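Local atomic coordinates of 2-nitropropane dioxygenase (PDB entry 3BW2), a protein that binds flavin mononucleotide in a TIM barrel and probably uses molecular oxygen to oxidise alkyl nitronates such as propionate 3-nitronate. Residues I13-M18 against T238-T243; F130-R135 against R159-A164; G145-V150 against G165-I170; R273-L278 against A318-Q323. One frame throughout, in Å; residues are numbered along the deposited sequence.

Contact 1: residues I13-M18 against T238-T243; sequences IVQAPM and TAFLAT. With FMN (flavin mononucleotide), chain B.
Met-18 reaches from just past the first strand of the TIM barrel, 13-15, to Phe-240 and Leu-241 on the short helix 238-241 that follows the eighth strand, 233-236, and it runs along the flavin on the way. Its CB lies 3.6 Å from FMN C6, and CG keeps to the same benzenoid part of the ring system. SD passes 3.9 Å from the flavin methyl carbon FMN C7M. A bend at the last torsion (chi3 -90°) then turns CE onto the helix, 4.0 Å from Phe-240 CB. A long, unbranched thioether suits this path because it can follow both surfaces without asking for a polar partner.

Farther from the cofactor, Gln-15 CB sits over one face of the Phe-240 ring, 4.2 Å from its centroid, in a CH-pi contact, while Ile-13 CG2 meets the ring edge. Helices 25-33 and 333-350 also pack on this phenyl group through Val-31, Leu-336 and Val-337. The helix start serves the phosphate: Thr-238 N donates to FMN O3P at 3.0 Å. Thr-238 OG1 gives its proton to FMN O3P at 2.9 Å, and in turn is hydrogen-bonded to Gly-322 N.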
# COMPACT_ATOMS: atom_id res chain seq x y z
N ILE A 13 11.91 8.04 15.56
CA ILE A 13 11.31 6.72 15.70
C ILE A 13 10.29 6.67 16.81
O ILE A 13 10.58 7.03 17.96
CB ILE A 13 12.39 5.67 16.00
CG1 ILE A 13 13.49 5.75 14.93
CG2 ILE A 13 11.77 4.29 16.05
CD1 ILE A 13 14.69 4.86 15.22
N VAL A 14 9.08 6.22 16.48
CA VAL A 14 8.02 6.12 17.46
C VAL A 14 7.55 4.68 17.59
O VAL A 14 7.27 4.02 16.59
CB VAL A 14 6.80 6.99 17.05
CG1 VAL A 14 5.71 6.88 18.11
CG2 VAL A 14 7.23 8.44 16.87
N GLN A 15 7.49 4.19 18.82
CA GLN A 15 7.00 2.84 19.07
C GLN A 15 5.49 2.97 19.17
O GLN A 15 4.97 3.64 20.06
CB GLN A 15 7.57 2.27 20.37
CG GLN A 15 6.82 1.05 20.89
CD GLN A 15 6.07 1.35 22.17
OE1 GLN A 15 4.87 1.07 22.29
NE2 GLN A 15 6.77 1.91 23.14
N ALA A 16 4.79 2.35 18.23
CA ALA A 16 3.34 2.42 18.20
C ALA A 16 2.68 1.87 19.46
O ALA A 16 3.13 0.85 20.02
CB ALA A 16 2.81 1.67 16.98
N PRO A 17 1.64 2.54 19.95
CA PRO A 17 0.96 2.03 21.14
C PRO A 17 0.27 0.75 20.66
O PRO A 17 -0.30 0.74 19.57
CB PRO A 17 -0.04 3.13 21.46
CG PRO A 17 -0.37 3.69 20.10
CD PRO A 17 1.00 3.79 19.47
N MET A 18 0.35 -0.31 21.44
CA MET A 18 -0.28 -1.57 21.06
C MET A 18 -1.03 -2.14 22.25
O MET A 18 -0.43 -2.54 23.25
CB MET A 18 0.78 -2.54 20.55
CG MET A 18 1.49 -2.03 19.29
SD MET A 18 2.72 -3.15 18.57
CE MET A 18 4.21 -2.63 19.46
N THR A 238 4.49 -3.46 14.59
CA THR A 238 4.96 -4.83 14.39
C THR A 238 6.45 -5.04 14.66
O THR A 238 6.84 -6.06 15.25
CB THR A 238 4.63 -5.32 12.95
OG1 THR A 238 3.20 -5.29 12.76
CG2 THR A 238 5.12 -6.75 12.74
N ALA A 239 7.29 -4.09 14.26
CA ALA A 239 8.72 -4.22 14.49
C ALA A 239 9.03 -4.34 15.99
O ALA A 239 9.94 -5.06 16.39
CB ALA A 239 9.47 -3.03 13.89
N PHE A 240 8.26 -3.64 16.83
CA PHE A 240 8.48 -3.70 18.28
C PHE A 240 7.70 -4.83 18.96
O PHE A 240 8.03 -5.23 20.07
CB PHE A 240 8.13 -2.36 18.92
CG PHE A 240 9.18 -1.31 18.72
CD1 PHE A 240 10.39 -1.38 19.41
CD2 PHE A 240 8.98 -0.28 17.81
CE1 PHE A 240 11.39 -0.43 19.19
CE2 PHE A 240 9.98 0.67 17.58
CZ PHE A 240 11.19 0.59 18.28
N LEU A 241 6.67 -5.33 18.28
CA LEU A 241 5.84 -6.41 18.80
C LEU A 241 6.69 -7.64 19.06
O LEU A 241 6.45 -8.41 20.00
CB LEU A 241 4.74 -6.75 17.79
CG LEU A 241 3.68 -7.80 18.12
CD1 LEU A 241 2.87 -7.36 19.32
CD2 LEU A 241 2.75 -7.98 16.93
N ALA A 242 7.71 -7.81 18.23
CA ALA A 242 8.62 -8.94 18.29
C ALA A 242 9.77 -8.83 19.29
O ALA A 242 10.49 -9.81 19.51
CB ALA A 242 9.18 -9.21 16.89
N THR A 243 9.95 -7.66 19.90
CA THR A 243 11.05 -7.47 20.85
C THR A 243 10.79 -8.13 22.20
O THR A 243 9.65 -8.44 22.54
CB THR A 243 11.37 -5.96 21.07
OG1 THR A 243 10.23 -5.29 21.63
CG2 THR A 243 11.73 -5.29 19.75
N1 FMN B . -2.76 1.90 17.23
C2 FMN B . -3.39 2.69 18.21
O2 FMN B . -3.57 3.89 18.01
N3 FMN B . -3.83 2.13 19.40
C4 FMN B . -3.66 0.79 19.69
O4 FMN B . -4.06 0.33 20.78
C4A FMN B . -3.00 -0.03 18.73
N5 FMN B . -2.77 -1.38 18.97
C5A FMN B . -2.11 -2.19 18.05
C6 FMN B . -1.88 -3.56 18.35
C7 FMN B . -1.19 -4.44 17.45
C7M FMN B . -0.35 -5.52 18.17
C8 FMN B . -0.71 -3.82 16.23
C8M FMN B . 0.55 -4.28 15.51
C9 FMN B . -0.96 -2.45 15.90
C9A FMN B . -1.65 -1.63 16.81
N10 FMN B . -1.90 -0.25 16.54
C10 FMN B . -2.56 0.56 17.49
C1' FMN B . -1.61 0.33 15.16
C2' FMN B . -0.26 1.09 15.26
O2' FMN B . -0.50 2.39 15.78
C3' FMN B . 0.42 1.29 13.86
O3' FMN B . -0.52 2.00 13.05
C4' FMN B . 0.80 -0.01 13.14
O4' FMN B . 1.46 -0.85 14.08
C5' FMN B . 1.75 0.28 11.94
O5' FMN B . 2.14 -0.94 11.24
P FMN B . 3.39 -1.93 11.58
O1P FMN B . 4.14 -0.71 12.01
O2P FMN B . 3.18 -2.30 10.12
O3P FMN B . 2.46 -2.54 12.60

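Contact 2: residues F130-R135 against R159-A164; sequences FGVPDR and RAVEAA
The carbonyl oxygens of Arg-135 and Ala-164 share one water, which donates a hydrogen to each. It stands 2.6 Å from Arg-135 O and 2.7 Å from Ala-164 O, so two acceptors that could not bond directly are joined. Arg-135 CB also rests 3.5 Å from Ala-164 O, while the straight remainder of the arginine runs off from helix 155-163. An aliphatic stem with a distant charge fits such an exposed margin.

The segment 130-135 is the turn between the fourth strand of the TIM barrel, 125-129, and helix 135-143, and here it lies against the end of the next helix of the barrel's outer layer, 155-163. Asp-134 starts helix 135-143 as its N-cap, with OD1 accepting from Glu-136 N.

Val-132 carries the apolar part. With CG1 anti to the backbone N (chi1 -171°), that methyl presses on Ala-164 CB at 3.4 Å, closer than two methyls normally sit. The small alanine suits a place where the chains come so close. The other branch, Val-132 CG2, spans to Val-161 CG2 at 4.2 Å and to Ala-160 CB at 4.4 Å. Pro-133 and Val-161 both touch Val-150 of strand 147-152.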
# COMPACT_ATOMS: atom_id res chain seq x y z
N PHE A 130 -9.33 5.93 16.05
CA PHE A 130 -10.74 5.75 15.70
C PHE A 130 -11.53 7.05 15.64
O PHE A 130 -12.71 7.09 15.96
CB PHE A 130 -11.42 4.79 16.68
CG PHE A 130 -10.82 3.41 16.72
CD1 PHE A 130 -10.69 2.66 15.56
CD2 PHE A 130 -10.41 2.85 17.93
CE1 PHE A 130 -10.16 1.36 15.60
CE2 PHE A 130 -9.88 1.56 17.98
CZ PHE A 130 -9.76 0.81 16.81
N GLY A 131 -10.87 8.13 15.21
CA GLY A 131 -11.56 9.40 15.12
C GLY A 131 -10.76 10.59 15.60
O GLY A 131 -9.57 10.47 15.89
N VAL A 132 -11.43 11.73 15.70
CA VAL A 132 -10.82 12.97 16.13
C VAL A 132 -11.56 13.56 17.34
O VAL A 132 -12.79 13.62 17.36
CB VAL A 132 -10.87 14.04 15.01
CG1 VAL A 132 -10.03 15.24 15.40
CG2 VAL A 132 -10.38 13.44 13.70
N PRO A 133 -10.81 13.99 18.37
CA PRO A 133 -11.40 14.57 19.57
C PRO A 133 -11.99 15.96 19.30
O PRO A 133 -11.60 16.61 18.33
CB PRO A 133 -10.22 14.66 20.54
CG PRO A 133 -9.24 13.66 20.02
CD PRO A 133 -9.36 13.80 18.53
N ASP A 134 -12.91 16.39 20.15
CA ASP A 134 -13.50 17.72 20.03
C ASP A 134 -12.31 18.67 20.11
O ASP A 134 -11.33 18.37 20.80
CB ASP A 134 -14.45 17.97 21.20
CG ASP A 134 -15.18 19.29 21.09
OD1 ASP A 134 -14.54 20.36 21.17
OD2 ASP A 134 -16.42 19.25 20.91
N ARG A 135 -12.37 19.79 19.41
CA ARG A 135 -11.24 20.71 19.44
C ARG A 135 -11.00 21.29 20.83
O ARG A 135 -9.94 21.84 21.09
CB ARG A 135 -11.42 21.84 18.42
CG ARG A 135 -12.56 22.77 18.72
CD ARG A 135 -12.69 23.81 17.62
NE ARG A 135 -13.73 24.79 17.93
CZ ARG A 135 -14.14 25.74 17.09
NH1 ARG A 135 -13.60 25.84 15.88
NH2 ARG A 135 -15.09 26.59 17.47
N ARG A 159 -7.02 16.32 7.06
CA ARG A 159 -7.46 17.72 7.11
C ARG A 159 -8.32 17.92 8.36
O ARG A 159 -8.28 18.98 8.99
CB ARG A 159 -8.26 18.08 5.86
CG ARG A 159 -7.41 18.24 4.61
CD ARG A 159 -8.27 18.64 3.41
NE ARG A 159 -7.48 18.96 2.23
CZ ARG A 159 -6.66 20.01 2.14
NH1 ARG A 159 -6.52 20.84 3.16
NH2 ARG A 159 -5.98 20.23 1.01
N ALA A 160 -9.11 16.90 8.71
CA ALA A 160 -9.97 16.95 9.89
C ALA A 160 -9.11 17.00 11.15
O ALA A 160 -9.44 17.69 12.11
CB ALA A 160 -10.88 15.72 9.92
N VAL A 161 -8.01 16.25 11.14
CA VAL A 161 -7.11 16.24 12.29
C VAL A 161 -6.52 17.64 12.48
O VAL A 161 -6.48 18.16 13.60
CB VAL A 161 -5.96 15.21 12.08
CG1 VAL A 161 -4.88 15.40 13.13
CG2 VAL A 161 -6.53 13.79 12.16
N GLU A 162 -6.06 18.24 11.39
CA GLU A 162 -5.48 19.57 11.44
C GLU A 162 -6.52 20.60 11.88
O GLU A 162 -6.24 21.45 12.73
CB GLU A 162 -4.94 19.96 10.06
CG GLU A 162 -4.37 21.37 9.98
CD GLU A 162 -3.75 21.68 8.63
OE1 GLU A 162 -4.43 21.52 7.59
OE2 GLU A 162 -2.57 22.08 8.61
N ALA A 163 -7.72 20.52 11.31
CA ALA A 163 -8.79 21.46 11.66
C ALA A 163 -9.13 21.41 13.15
O ALA A 163 -9.60 22.40 13.72
CB ALA A 163 -10.03 21.17 10.83
N ALA A 164 -8.91 20.26 13.78
CA ALA A 164 -9.20 20.10 15.20
C ALA A 164 -8.14 20.76 16.06
O ALA A 164 -8.29 20.86 17.28
CB ALA A 164 -9.31 18.61 15.55
O HOH W 1 -8.13 22.64 19.34

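Contact 3: residues G145-V150 against G165-I170; sequences GTLTLV and GADAVI
Thr-148 places OG1 between its backbone N and its carbonyl carbon (chi1 57°), and Asp-167 sets CG anti to its own carbonyl carbon (chi1 -65°); these two rotations bring the hydroxyl of a strand residue to the carboxylate just ahead of the neighbouring strand. Asp-167 OD2 is then gripped twice. Thr-148 N donates to Asp-167 OD2 at 2.8 Å on the anti lone pair, while Thr-148 OG1 donates to Asp-167 OD2 at 3.2 Å from above the carboxylate plane. The other oxygen, OD1, makes a salt bridge with Arg-142, whose NH2 also bonds Gly-165 O. An alanine in place of Asp-167 would probably leave the Thr-148 amide and hydroxyl without this acceptor and Arg-142 without its charged mate.

Parallel pairing continues from Leu-149 with Ala-168, the axes of 147-150 and 168-170 lying 33° apart. Strands 147-152 and 168-172 form a beta-alpha-beta unit of the TIM barrel, joined by helix 155-163. Ala-168 N donates to Thr-148 O at 3.2 Å and Ile-170 N to Val-150 O at 2.8 Å, with a weak bond from Val-150 N to Ala-168 O between them. On one face Leu-149 CG lies 4.2 Å from Ala-168 CB, and Leu-149 CB meets Ile-170 CD1. On the other, Val-169 touches Val-161 of the connecting helix, and Val-150 CG2 meets Ala-166 CB at 4.1 Å. Gly-165 follows that helix at positive phi in a Schellman motif, where a CB would jam against the preceding carbonyl.

Two donors and an arginine around one carboxylate would favour its charged form and fix its rotation.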
# COMPACT_ATOMS: atom_id res chain seq x y z
N GLY A 145 0.26 21.43 28.32
CA GLY A 145 1.61 21.15 27.87
C GLY A 145 1.79 19.80 27.18
O GLY A 145 2.92 19.34 27.02
N THR A 146 0.70 19.18 26.76
CA THR A 146 0.77 17.88 26.08
C THR A 146 0.65 18.04 24.57
O THR A 146 -0.19 18.80 24.09
CB THR A 146 -0.37 16.94 26.55
OG1 THR A 146 -0.26 16.70 27.95
CG2 THR A 146 -0.32 15.62 25.79
N LEU A 147 1.48 17.33 23.82
CA LEU A 147 1.41 17.38 22.36
C LEU A 147 0.36 16.36 21.94
O LEU A 147 0.27 15.28 22.53
CB LEU A 147 2.77 17.05 21.73
CG LEU A 147 3.87 18.08 22.02
CD1 LEU A 147 5.17 17.64 21.37
CD2 LEU A 147 3.45 19.45 21.50
N THR A 148 -0.43 16.69 20.93
CA THR A 148 -1.49 15.79 20.49
C THR A 148 -1.31 15.25 19.08
O THR A 148 -0.98 15.99 18.14
CB THR A 148 -2.86 16.50 20.57
OG1 THR A 148 -2.83 17.70 19.79
CG2 THR A 148 -3.18 16.85 22.02
N LEU A 149 -1.53 13.95 18.94
CA LEU A 149 -1.43 13.26 17.66
C LEU A 149 -2.73 12.52 17.38
O LEU A 149 -3.40 12.06 18.31
CB LEU A 149 -0.28 12.24 17.68
CG LEU A 149 1.16 12.73 17.51
CD1 LEU A 149 1.50 13.78 18.54
CD2 LEU A 149 2.08 11.53 17.65
N VAL A 150 -3.10 12.42 16.10
CA VAL A 150 -4.31 11.73 15.69
C VAL A 150 -4.07 10.99 14.38
O VAL A 150 -3.45 11.52 13.46
CB VAL A 150 -5.48 12.71 15.47
CG1 VAL A 150 -6.73 11.94 15.07
CG2 VAL A 150 -5.75 13.53 16.73
N GLY A 165 -7.06 21.20 15.43
CA GLY A 165 -5.98 21.85 16.16
C GLY A 165 -4.88 20.93 16.66
O GLY A 165 -4.01 21.37 17.40
N ALA A 166 -4.92 19.66 16.28
CA ALA A 166 -3.91 18.69 16.71
C ALA A 166 -2.50 19.12 16.29
O ALA A 166 -2.35 19.81 15.28
CB ALA A 166 -4.22 17.31 16.14
N ASP A 167 -1.49 18.72 17.04
CA ASP A 167 -0.10 19.08 16.73
C ASP A 167 0.49 18.32 15.55
O ASP A 167 1.36 18.83 14.85
CB ASP A 167 0.79 18.87 17.96
CG ASP A 167 0.43 19.79 19.11
OD1 ASP A 167 0.69 21.01 18.99
OD2 ASP A 167 -0.12 19.31 20.11
N ALA A 168 0.04 17.09 15.34
CA ALA A 168 0.56 16.29 14.25
C ALA A 168 -0.42 15.20 13.89
O ALA A 168 -1.25 14.80 14.71
CB ALA A 168 1.89 15.66 14.64
N VAL A 169 -0.33 14.72 12.66
CA VAL A 169 -1.22 13.67 12.20
C VAL A 169 -0.39 12.42 11.91
O VAL A 169 0.73 12.51 11.40
CB VAL A 169 -1.97 14.09 10.91
CG1 VAL A 169 -0.97 14.50 9.83
CG2 VAL A 169 -2.85 12.95 10.41
N ILE A 170 -0.94 11.27 12.26
CA ILE A 170 -0.26 10.01 11.99
C ILE A 170 -0.88 9.45 10.71
O ILE A 170 -2.04 9.04 10.71
CB ILE A 170 -0.49 8.99 13.12
CG1 ILE A 170 0.04 9.54 14.45
CG2 ILE A 170 0.20 7.67 12.76
CD1 ILE A 170 -0.40 8.74 15.66

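Contact 4: residues R273-L278 against A318-Q323; sequences RPARSL and ALWAGQ. With FMN (flavin mononucleotide), chain B.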
# COMPACT_ATOMS: atom_id res chain seq x y z
N ARG A 273 -14.25 -4.31 13.18
CA ARG A 273 -13.67 -3.15 12.51
C ARG A 273 -12.46 -3.68 11.74
O ARG A 273 -11.80 -4.62 12.18
CB ARG A 273 -13.25 -2.08 13.52
CG ARG A 273 -13.62 -0.64 13.13
CD ARG A 273 -13.31 0.34 14.28
NE ARG A 273 -13.81 1.70 14.06
CZ ARG A 273 -13.31 2.57 13.19
NH1 ARG A 273 -13.84 3.79 13.09
NH2 ARG A 273 -12.28 2.25 12.42
N PRO A 274 -12.15 -3.09 10.58
CA PRO A 274 -11.01 -3.53 9.78
C PRO A 274 -9.67 -3.46 10.50
O PRO A 274 -9.23 -2.39 10.92
CB PRO A 274 -11.05 -2.61 8.56
CG PRO A 274 -12.52 -2.33 8.41
CD PRO A 274 -12.93 -2.07 9.85
N ALA A 275 -9.02 -4.62 10.64
CA ALA A 275 -7.73 -4.70 11.31
C ALA A 275 -6.88 -5.76 10.61
O ALA A 275 -7.38 -6.83 10.28
CB ALA A 275 -7.94 -5.06 12.78
N ARG A 276 -5.60 -5.46 10.38
CA ARG A 276 -4.73 -6.40 9.68
C ARG A 276 -4.12 -7.44 10.62
O ARG A 276 -3.41 -7.11 11.57
CB ARG A 276 -3.62 -5.65 8.94
CG ARG A 276 -2.71 -6.55 8.11
CD ARG A 276 -1.69 -5.73 7.33
NE ARG A 276 -2.31 -4.89 6.32
CZ ARG A 276 -2.82 -5.34 5.17
NH1 ARG A 276 -2.78 -6.63 4.87
NH2 ARG A 276 -3.37 -4.49 4.31
N SER A 277 -4.40 -8.71 10.32
CA SER A 277 -3.93 -9.84 11.10
C SER A 277 -3.34 -10.91 10.19
O SER A 277 -3.62 -10.93 9.00
CB SER A 277 -5.12 -10.44 11.86
OG SER A 277 -4.84 -11.76 12.32
N LEU A 278 -2.50 -11.78 10.75
CA LEU A 278 -1.93 -12.87 9.97
C LEU A 278 -3.13 -13.78 9.69
O LEU A 278 -3.98 -13.98 10.56
CB LEU A 278 -0.89 -13.64 10.78
CG LEU A 278 0.40 -12.92 11.17
CD1 LEU A 278 1.21 -13.79 12.11
CD2 LEU A 278 1.21 -12.60 9.92
N ALA A 318 -6.10 -13.12 17.55
CA ALA A 318 -6.07 -11.96 16.67
C ALA A 318 -4.60 -11.61 16.48
O ALA A 318 -4.04 -10.80 17.22
CB ALA A 318 -6.82 -10.79 17.31
N LEU A 319 -3.97 -12.23 15.49
CA LEU A 319 -2.56 -12.03 15.21
C LEU A 319 -2.23 -10.72 14.47
O LEU A 319 -1.72 -10.73 13.35
CB LEU A 319 -2.04 -13.23 14.40
CG LEU A 319 -2.30 -14.60 15.05
CD1 LEU A 319 -1.80 -15.72 14.14
CD2 LEU A 319 -1.59 -14.67 16.41
N TRP A 320 -2.52 -9.59 15.10
CA TRP A 320 -2.26 -8.28 14.50
C TRP A 320 -0.82 -8.20 13.98
O TRP A 320 0.13 -8.52 14.70
CB TRP A 320 -2.47 -7.16 15.53
CG TRP A 320 -3.80 -7.15 16.23
CD1 TRP A 320 -4.02 -6.84 17.54
CD2 TRP A 320 -5.09 -7.40 15.66
NE1 TRP A 320 -5.36 -6.88 17.82
CE2 TRP A 320 -6.04 -7.22 16.69
CE3 TRP A 320 -5.54 -7.75 14.38
CZ2 TRP A 320 -7.42 -7.39 16.48
CZ3 TRP A 320 -6.91 -7.92 14.17
CH2 TRP A 320 -7.83 -7.74 15.21
N ALA A 321 -0.66 -7.78 12.73
CA ALA A 321 0.67 -7.67 12.14
C ALA A 321 0.61 -6.90 10.83
O ALA A 321 -0.33 -7.05 10.05
CB ALA A 321 1.25 -9.07 11.90
N GLY A 322 1.62 -6.06 10.59
CA GLY A 322 1.68 -5.29 9.36
C GLY A 322 2.24 -6.18 8.26
O GLY A 322 2.72 -7.28 8.53
N GLN A 323 2.19 -5.70 7.02
CA GLN A 323 2.68 -6.48 5.89
C GLN A 323 4.18 -6.78 5.92
O GLN A 323 4.65 -7.62 5.15
CB GLN A 323 2.30 -5.80 4.59
CG GLN A 323 0.80 -5.69 4.36
CD GLN A 323 0.46 -5.19 2.98
OE1 GLN A 323 1.00 -4.19 2.53
NE2 GLN A 323 -0.43 -5.90 2.29
N1 FMN B . -2.76 1.90 17.23
C2 FMN B . -3.39 2.69 18.21
O2 FMN B . -3.57 3.89 18.01
N3 FMN B . -3.83 2.13 19.40
C4 FMN B . -3.66 0.79 19.69
O4 FMN B . -4.06 0.33 20.78
C4A FMN B . -3.00 -0.03 18.73
N5 FMN B . -2.77 -1.38 18.97
C5A FMN B . -2.11 -2.19 18.05
C6 FMN B . -1.88 -3.56 18.35
C7 FMN B . -1.19 -4.44 17.45
C7M FMN B . -0.35 -5.52 18.17
C8 FMN B . -0.71 -3.82 16.23
C8M FMN B . 0.55 -4.28 15.51
C9 FMN B . -0.96 -2.45 15.90
C9A FMN B . -1.65 -1.63 16.81
N10 FMN B . -1.90 -0.25 16.54
C10 FMN B . -2.56 0.56 17.49
C1' FMN B . -1.61 0.33 15.16
C2' FMN B . -0.26 1.09 15.26
O2' FMN B . -0.50 2.39 15.78
C3' FMN B . 0.42 1.29 13.86
O3' FMN B . -0.52 2.00 13.05
C4' FMN B . 0.80 -0.01 13.14
O4' FMN B . 1.46 -0.85 14.08
C5' FMN B . 1.75 0.28 11.94
O5' FMN B . 2.14 -0.94 11.24
P FMN B . 3.39 -1.93 11.58
O1P FMN B . 4.14 -0.71 12.01
O2P FMN B . 3.18 -2.30 10.12
O3P FMN B . 2.46 -2.54 12.60
O HOH W 2 -3.12 -7.88 2.44
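Two backbone hydrogen bonds flank the single bridge between Ser-277 and Trp-320: Ala-321 N donates to Arg-276 O at 3.1 Å, and Leu-278 N to Leu-319 O at 2.9 Å. They tie strand 275-278, the middle strand of a small antiparallel sheet, to the loop before helix 333-350.

Among apolar contacts, Ala-275 CB lies 3.3 Å from Trp-320 CZ3, so close that alanine suits the place. Leu-278 crosses Leu-319 at about a right angle, with Leu-278 CB 3.8 Å from Leu-319 CB, and also meets Ala-321 CB.

At the cofactor, Trp-320 CB touches FMN C7 at 3.6 Å. Gly-322 passes the phosphate, where a CB would collide with FMN O2P.

The polar end belongs to Arg-276, whose turn at chi3 (-66°) lays one guanidinium face against Gln-323 CG. Its NH2 bonds Val-174 O. Arg-276 NH1 donates to Thr-264 OG1 and to a water O at 2.8 Å. The Gln-323 amide pairs with Gly-193 and Gly-195 of the second subunit. A leucine in place of Arg-276 would probably leave Val-174 O and Thr-264 OG1 without these donors. Carbonyl, hydroxyl and water, among the partners of this buried group, would probably stabilise the charge delocalised over the guanidinium.

Contact 1 spans most of the chain, bringing the first strand of the TIM barrel beside the helix after the eighth. Contacts 2 and 3 are nested inside that span and interlock, their segments alternating in sequence; their centres lie about 9 Å apart, and they share the beta-alpha-beta unit of strand 147-152, helix 155-163 and strand 168-172. Contact 4 follows later in the chain and touches contact 1, with centres about 14 Å apart, and both touch FMN. Contacts 3 and 4 lie on opposite sides of the chain's centre, their own centres about 25 Å apart. Contacts 2 and 3 thus belong to the barrel's strand-helix-strand framework, while contacts 1 and 4 border the flavin.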